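Local coordinates for bile acid 7a-dehydratase, BaiE (Clostridium hiranonis DSM 13275, PDB 4L8P), which probably catalyses the 7-alpha-dehydration of bile acid intermediates, as a lyase with a SnoaL-like, cystatin-like fold, at residues Arg51-Gly55 / Lys56-Glu60; Thr87-Leu90 / Ala91-Pro95; Phe171-Asp174 / Pro175-Ile179. All coordinates share one frame; numbering follows the deposited sequence.

Overall arrangement
Contacts 1 and 2 lie side by side, their centres about 10 Å apart, both partly buried. Contact 1 joins the end of helix 22-55 to the start of helix 58-62. Contact 2 is the last turns of helix 83-93 and the two residues after it. They touch where K56 reaches the carbonyls after helix 83-93 and where W58 O meets T87. Contact 3 is a surface turn between strands 155-172 and 178-182, its centre about 25 Å from that of contact 1. Contact 2 is backbone bonds and apolar packing; contact 1 adds water-bridged charged groups. At contact 3 a carboxylate and one backbone bond hold the turn. Contacts 1 and 3 reach the second subunit.

Contact 1: residues Arg51-Gly55 / Lys56-Glu60; sequences RCLDG and KLWDE
E60 runs from the first turn of helix 58-62 back to C52 and R51 at the end of helix 22-55. Its CB lies 3.7 Å from C52 SG. The next atom, E60 CG, comes closer to C52 SG, at 3.5 Å. CD and OE1 pass alongside the same sulfur. CG is anti to the backbone N (chi1 -164°) and the chain stays extended beyond it, which carries the carboxylate towards R51. There OE2 stops 4.2 Å from R51 NH1, too far for a salt bridge. The two flat groups are turned 74° apart. A water in the guanidinium plane bridges them, accepting from R51 NH2 and donating to E60 OE2. R51 NE makes its salt bridge with E108 of the second subunit.

Helix 22-55 ends in a Schellman motif, with K56 at positive phi. L57 N donates to C52 O at 2.9 Å, and K56 N makes a weak bond to L53 O. L57 is also the N-cap of helix 58-62. L53 CD1 meets the edge of the W58 ring in its plane, 4.0 Å from CZ3. A second water links L53 O to K56 NZ, which also bonds E98 O and probably M94 O, with P95 O close by. The lysine probably offsets the partial negative charge of these carbonyls. The first water probably relays the attraction between R51 and E60, whose charged atoms do not touch.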
loop_
_atom_site.group_PDB
_atom_site.type_symbol
_atom_site.label_atom_id
_atom_site.label_comp_id
_atom_site.label_asym_id
_atom_site.label_seq_id
_atom_site.Cartn_x
_atom_site.Cartn_y
_atom_site.Cartn_z
ATOM N N ARG A 51 12.388 0.394 -3.134
ATOM C CA ARG A 51 13.178 1.466 -2.557
ATOM C C ARG A 51 14.558 1.564 -3.224
ATOM O O ARG A 51 15.022 2.658 -3.561
ATOM C CB ARG A 51 13.266 1.260 -1.031
ATOM C CG ARG A 51 14.150 2.217 -0.286
ATOM C CD ARG A 51 13.981 2.019 1.231
ATOM N NE ARG A 51 14.232 0.659 1.727
ATOM C CZ ARG A 51 15.447 0.132 1.958
ATOM N NH1 ARG A 51 16.559 0.822 1.697
ATOM N NH2 ARG A 51 15.551 -1.106 2.431
ATOM N N CYS A 52 15.211 0.425 -3.437
ATOM C CA CYS A 52 16.517 0.427 -4.101
ATOM C C CYS A 52 16.409 0.794 -5.591
ATOM O O CYS A 52 17.294 1.478 -6.125
ATOM C CB CYS A 52 17.211 -0.909 -3.936
ATOM S SG CYS A 52 17.681 -1.261 -2.230
ATOM N N LEU A 53 15.341 0.334 -6.245
ATOM C CA LEU A 53 15.102 0.642 -7.647
ATOM C C LEU A 53 14.982 2.153 -7.861
ATOM O O LEU A 53 15.659 2.738 -8.707
ATOM C CB LEU A 53 13.833 -0.061 -8.132
ATOM C CG LEU A 53 13.353 0.176 -9.573
ATOM C CD1 LEU A 53 14.389 -0.333 -10.554
ATOM C CD2 LEU A 53 12.042 -0.518 -9.805
ATOM N N ASP A 54 14.096 2.775 -7.086
ATOM C CA ASP A 54 13.842 4.205 -7.242
ATOM C C ASP A 54 14.958 5.055 -6.668
ATOM O O ASP A 54 15.247 6.143 -7.185
ATOM C CB ASP A 54 12.486 4.541 -6.665
ATOM C CG ASP A 54 11.351 3.910 -7.447
ATOM O OD1 ASP A 54 11.477 3.688 -8.679
ATOM O OD2 ASP A 54 10.331 3.620 -6.810
ATOM N N GLY A 55 15.621 4.554 -5.640
ATOM C CA GLY A 55 16.812 5.231 -5.123
ATOM C C GLY A 55 18.054 5.021 -5.965
ATOM O O GLY A 55 19.060 5.675 -5.702
ATOM N N LYS A 56 17.986 4.165 -6.992
ATOM C CA LYS A 56 19.134 3.831 -7.860
ATOM C C LYS A 56 20.323 3.242 -7.066
ATOM O O LYS A 56 21.497 3.524 -7.365
ATOM C CB LYS A 56 19.575 5.044 -8.713
ATOM C CG LYS A 56 18.430 5.667 -9.512
ATOM C CD LYS A 56 18.872 6.819 -10.399
ATOM C CE LYS A 56 17.665 7.578 -10.946
ATOM N NZ LYS A 56 16.860 6.781 -11.905
ATOM N N LEU A 57 19.984 2.459 -6.042
ATOM C CA LEU A 57 20.967 1.796 -5.180
ATOM C C LEU A 57 21.205 0.408 -5.749
ATOM O O LEU A 57 20.651 -0.591 -5.269
ATOM C CB LEU A 57 20.456 1.740 -3.742
ATOM C CG LEU A 57 20.085 3.090 -3.103
ATOM C CD1 LEU A 57 19.493 2.869 -1.707
ATOM C CD2 LEU A 57 21.304 3.999 -3.063
ATOM N N TRP A 58 22.027 0.351 -6.796
ATOM C CA TRP A 58 22.032 -0.811 -7.661
ATOM C C TRP A 58 22.676 -2.025 -7.000
ATOM O O TRP A 58 22.150 -3.137 -7.127
ATOM C CB TRP A 58 22.678 -0.510 -9.010
ATOM C CG TRP A 58 22.041 0.645 -9.733
ATOM C CD1 TRP A 58 22.672 1.785 -10.191
ATOM C CD2 TRP A 58 20.666 0.769 -10.108
ATOM N NE1 TRP A 58 21.749 2.613 -10.813
ATOM C CE2 TRP A 58 20.517 2.014 -10.769
ATOM C CE3 TRP A 58 19.525 -0.040 -9.920
ATOM C CZ2 TRP A 58 19.276 2.454 -11.285
ATOM C CZ3 TRP A 58 18.275 0.410 -10.428
ATOM C CH2 TRP A 58 18.175 1.654 -11.089
ATOM N N ASP A 59 23.763 -1.794 -6.258
ATOM C CA ASP A 59 24.397 -2.882 -5.491
ATOM C C ASP A 59 23.478 -3.491 -4.448
ATOM O O ASP A 59 23.426 -4.711 -4.305
ATOM C CB ASP A 59 25.682 -2.406 -4.797
ATOM C CG ASP A 59 26.794 -2.092 -5.783
ATOM O OD1 ASP A 59 26.761 -2.622 -6.908
ATOM O OD2 ASP A 59 27.698 -1.309 -5.419
ATOM N N GLU A 60 22.776 -2.639 -3.712
ATOM C CA GLU A 60 21.753 -3.112 -2.761
ATOM C C GLU A 60 20.578 -3.822 -3.448
ATOM O O GLU A 60 20.136 -4.890 -2.992
ATOM C CB GLU A 60 21.276 -1.978 -1.839
ATOM C CG GLU A 60 20.539 -2.496 -0.607
ATOM C CD GLU A 60 20.297 -1.444 0.470
ATOM O OE1 GLU A 60 20.633 -0.248 0.280
ATOM O OE2 GLU A 60 19.755 -1.822 1.529
HETATM O O HOH W 1 17.986 -2.328 3.607
HETATM O O HOH W 2 15.270 4.746 -10.715
#

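Contact 2: residues Thr87-Leu90 / Ala91-Pro95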
loop_
_atom_site.group_PDB
_atom_site.type_symbol
_atom_site.label_atom_id
_atom_site.label_comp_id
_atom_site.label_asym_id
_atom_site.label_seq_id
_atom_site.Cartn_x
_atom_site.Cartn_y
_atom_site.Cartn_z
ATOM N N THR A 87 21.177 -5.572 -12.900
ATOM C CA THR A 87 21.498 -4.224 -12.398
ATOM C C THR A 87 22.279 -3.380 -13.411
ATOM O O THR A 87 22.120 -2.152 -13.426
ATOM C CB THR A 87 22.192 -4.268 -11.017
ATOM O OG1 THR A 87 23.412 -5.007 -11.128
ATOM C CG2 THR A 87 21.298 -4.936 -10.000
ATOM N N GLU A 88 23.094 -4.009 -14.268
ATOM C CA GLU A 88 23.694 -3.287 -15.388
ATOM C C GLU A 88 22.657 -2.727 -16.359
ATOM O O GLU A 88 22.782 -1.601 -16.821
ATOM C CB GLU A 88 24.708 -4.149 -16.138
ATOM C CG GLU A 88 26.004 -4.303 -15.362
ATOM C CD GLU A 88 26.980 -5.310 -15.973
ATOM O OE1 GLU A 88 26.548 -6.321 -16.586
ATOM O OE2 GLU A 88 28.197 -5.092 -15.809
ATOM N N TYR A 89 21.649 -3.520 -16.689
ATOM C CA TYR A 89 20.551 -3.044 -17.521
ATOM C C TYR A 89 19.832 -1.865 -16.829
ATOM O O TYR A 89 19.606 -0.823 -17.447
ATOM C CB TYR A 89 19.542 -4.171 -17.848
ATOM C CG TYR A 89 18.258 -3.622 -18.465
ATOM C CD1 TYR A 89 18.190 -3.312 -19.837
ATOM C CD2 TYR A 89 17.138 -3.350 -17.675
ATOM C CE1 TYR A 89 17.037 -2.770 -20.397
ATOM C CE2 TYR A 89 15.985 -2.795 -18.228
ATOM C CZ TYR A 89 15.942 -2.510 -19.583
ATOM O OH TYR A 89 14.791 -1.965 -20.107
ATOM N N LEU A 90 19.458 -2.050 -15.575
ATOM C CA LEU A 90 18.668 -1.032 -14.873
ATOM C C LEU A 90 19.415 0.292 -14.721
ATOM O O LEU A 90 18.830 1.367 -14.918
ATOM C CB LEU A 90 18.182 -1.528 -13.524
ATOM C CG LEU A 90 17.146 -2.668 -13.534
ATOM C CD1 LEU A 90 16.902 -3.151 -12.112
ATOM C CD2 LEU A 90 15.829 -2.262 -14.186
ATOM N N ALA A 91 20.702 0.216 -14.408
ATOM C CA ALA A 91 21.517 1.422 -14.272
ATOM C C ALA A 91 21.555 2.226 -15.573
ATOM O O ALA A 91 21.492 3.460 -15.536
ATOM C CB ALA A 91 22.912 1.054 -13.805
ATOM N N ALA A 92 21.620 1.530 -16.713
ATOM C CA ALA A 92 21.565 2.177 -18.032
ATOM C C ALA A 92 20.174 2.662 -18.405
ATOM O O ALA A 92 20.025 3.764 -18.934
ATOM C CB ALA A 92 22.099 1.236 -19.120
ATOM N N ALA A 93 19.158 1.848 -18.128
ATOM C CA ALA A 93 17.776 2.168 -18.482
ATOM C C ALA A 93 17.132 3.242 -17.612
ATOM O O ALA A 93 16.218 3.944 -18.085
ATOM C CB ALA A 93 16.916 0.916 -18.478
HETATM N N MSE A 94 17.635 3.398 -16.382
HETATM C CA MSE A 94 17.054 4.307 -15.384
HETATM C C MSE A 94 18.147 5.234 -14.906
HETATM O O MSE A 94 18.580 5.192 -13.740
HETATM C CB MSE A 94 16.446 3.489 -14.282
HETATM C CG MSE A 94 15.399 2.591 -14.911
HETATM SE SE MSE A 94 14.580 1.650 -13.453
HETATM C CE MSE A 94 13.412 3.048 -12.820
ATOM N N PRO A 95 18.618 6.101 -15.810
ATOM C CA PRO A 95 19.764 6.955 -15.472
ATOM C C PRO A 95 19.390 8.076 -14.483
ATOM O O PRO A 95 18.196 8.224 -14.126
ATOM C CB PRO A 95 20.156 7.533 -16.825
ATOM C CG PRO A 95 18.849 7.660 -17.539
ATOM C CD PRO A 95 18.151 6.374 -17.190
#
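The carbonyl oxygen of Y89 takes the N-H of A93 in a 2.8 Å bond, N to O. The donor lies nearly in line with the C=O bond, at a C=O...N angle of 164°. This is an i to i+4 bond near the end of helix 83-93. A91 N to T87 O, at 2.9 Å, is the like bond two residues earlier. A92 N to E88 O is weak. The last of the series, M94 N to L90 O, is short at 2.8 Å but bent, with an N-H...O angle of 136°. M94 is the first residue to leave helical geometry.

The same spacing brings side chains together. The methyl of A93 sits over one face of the Y89 ring, its CB 4.0 Å from the ring centroid and displaced toward the rim. This is a CH-pi contact. With CG anti to the backbone N (chi1 168°), the ring stands out from the helix and leans forward enough for its outer end to meet A93. CZ is the ring atom nearest the methyl, at 3.7 Å from A93 CB. The Y89 ring also meets that of F80.

In one of its two conformers, selenomethionine M94 lies beside L90; for the other this is doubtful. L90 also touches W58 and L53 of helix 22-55. The backbone N-H groups are thus used within the helix, the last bond bent as it ends, and the carbonyls beyond turn to the K56 amine.

Contact 3: residues Phe171-Asp174 / Pro175-Ile179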
loop_
_atom_site.group_PDB
_atom_site.type_symbol
_atom_site.label_atom_id
_atom_site.label_comp_id
_atom_site.label_asym_id
_atom_site.label_seq_id
_atom_site.Cartn_x
_atom_site.Cartn_y
_atom_site.Cartn_z
ATOM N N PHE A 171 3.537 11.459 -22.224
ATOM C CA PHE A 171 3.128 12.851 -22.424
ATOM C C PHE A 171 4.310 13.787 -22.176
ATOM O O PHE A 171 5.310 13.366 -21.619
ATOM C CB PHE A 171 1.955 13.185 -21.487
ATOM C CG PHE A 171 2.223 12.852 -20.050
ATOM C CD1 PHE A 171 2.852 13.767 -19.205
ATOM C CD2 PHE A 171 1.876 11.603 -19.540
ATOM C CE1 PHE A 171 3.113 13.447 -17.888
ATOM C CE2 PHE A 171 2.167 11.262 -18.247
ATOM C CZ PHE A 171 2.774 12.188 -17.409
HETATM N N MSE A 172 4.179 15.032 -22.640
HETATM C CA MSE A 172 5.201 16.072 -22.405
HETATM C C MSE A 172 4.714 16.909 -21.250
HETATM O O MSE A 172 3.584 17.381 -21.258
HETATM C CB MSE A 172 5.396 16.978 -23.614
HETATM C CG MSE A 172 5.952 16.239 -24.815
HETATM SE SE MSE A 172 7.711 15.488 -24.452
HETATM C CE MSE A 172 8.707 17.098 -23.976
ATOM N N ARG A 173 5.564 17.081 -20.244
ATOM C CA ARG A 173 5.253 17.888 -19.091
ATOM C C ARG A 173 5.526 19.358 -19.394
ATOM O O ARG A 173 6.473 19.702 -20.084
ATOM C CB ARG A 173 6.129 17.465 -17.914
ATOM C CG ARG A 173 5.835 16.069 -17.363
ATOM C CD ARG A 173 7.009 15.529 -16.567
ATOM N NE ARG A 173 7.454 16.531 -15.596
ATOM C CZ ARG A 173 6.936 16.728 -14.381
ATOM N NH1 ARG A 173 5.901 16.026 -13.914
ATOM N NH2 ARG A 173 7.437 17.711 -13.629
ATOM N N ASP A 174 4.701 20.218 -18.827
ATOM C CA ASP A 174 4.889 21.668 -18.955
ATOM C C ASP A 174 6.244 22.066 -18.340
ATOM O O ASP A 174 6.481 21.798 -17.162
ATOM C CB ASP A 174 3.718 22.360 -18.247
ATOM C CG ASP A 174 3.725 23.868 -18.413
ATOM O OD1 ASP A 174 4.739 24.465 -18.829
ATOM O OD2 ASP A 174 2.681 24.469 -18.124
ATOM N N PRO A 175 7.137 22.718 -19.127
ATOM C CA PRO A 175 8.438 23.053 -18.529
ATOM C C PRO A 175 8.355 24.141 -17.453
ATOM O O PRO A 175 9.320 24.331 -16.716
ATOM C CB PRO A 175 9.270 23.516 -19.738
ATOM C CG PRO A 175 8.251 24.058 -20.663
ATOM C CD PRO A 175 7.072 23.139 -20.543
ATOM N N LYS A 176 7.191 24.790 -17.331
ATOM C CA LYS A 176 6.930 25.764 -16.249
ATOM C C LYS A 176 6.692 25.121 -14.883
ATOM O O LYS A 176 6.725 25.822 -13.865
ATOM C CB LYS A 176 5.746 26.661 -16.601
ATOM C CG LYS A 176 5.912 27.461 -17.903
ATOM C CD LYS A 176 4.784 28.469 -18.111
ATOM C CE LYS A 176 3.447 27.808 -18.437
ATOM N NZ LYS A 176 3.450 27.128 -19.770
ATOM N N ILE A 177 6.425 23.815 -14.833
ATOM C CA ILE A 177 6.336 23.097 -13.542
ATOM C C ILE A 177 7.670 23.296 -12.810
ATOM O O ILE A 177 8.734 23.293 -13.436
ATOM C CB ILE A 177 6.023 21.590 -13.730
ATOM C CG1 ILE A 177 4.595 21.409 -14.294
ATOM C CG2 ILE A 177 6.171 20.814 -12.422
ATOM C CD1 ILE A 177 4.356 20.039 -14.868
ATOM N N HIS A 178 7.604 23.513 -11.501
ATOM C CA HIS A 178 8.785 23.703 -10.675
ATOM C C HIS A 178 9.079 22.430 -9.925
ATOM O O HIS A 178 8.377 22.087 -8.996
ATOM C CB HIS A 178 8.562 24.844 -9.681
ATOM C CG HIS A 178 9.799 25.252 -8.937
ATOM N ND1 HIS A 178 9.802 26.308 -8.055
ATOM C CD2 HIS A 178 11.072 24.775 -8.955
ATOM C CE1 HIS A 178 11.020 26.470 -7.565
ATOM N NE2 HIS A 178 11.808 25.547 -8.085
ATOM N N ILE A 179 10.132 21.721 -10.328
ATOM C CA ILE A 179 10.628 20.602 -9.550
ATOM C C ILE A 179 11.528 21.205 -8.480
ATOM O O ILE A 179 12.625 21.701 -8.772
ATOM C CB ILE A 179 11.390 19.566 -10.405
ATOM C CG1 ILE A 179 10.462 18.975 -11.482
ATOM C CG2 ILE A 179 11.966 18.459 -9.518
ATOM C CD1 ILE A 179 11.153 18.100 -12.506
#
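D174 OD1 takes two donors from K176. The backbone N of K176 lies 2.9 Å from D174 OD1 and comes from above the carboxylate plane. This bond makes an Asx turn, superposed on a type I turn. K176 NZ forms a salt bridge to D174 OD1 at 3.1 Å, on the syn side and from the opposite face. A weak bond from NZ to OD2 adds to it. K176 curls back to do this, with bends at chi3 and chi4 (-70° and -67°).

The type I turn from D174 to I177 places these groups. It is closed by I177 N to D174 O, at 3.1 Å, with the donor well above the carbonyl plane. The I177 side chain crosses that of R173 at about a right angle, with CD1 over one face of the guanidinium. Its CG2 is 3.6 Å from R173 NH2. I179 CD1 meets the same NH2 obliquely. R173 NH1 makes a salt bridge with E169 of the second subunit.

The turn joins strand 155-172 to strand 178-182. R173 also bonds N136 through its backbone, just before strand 137-152. H178 and I179 pair antiparallel with a strand of the second subunit, continuing the sheet across the interface.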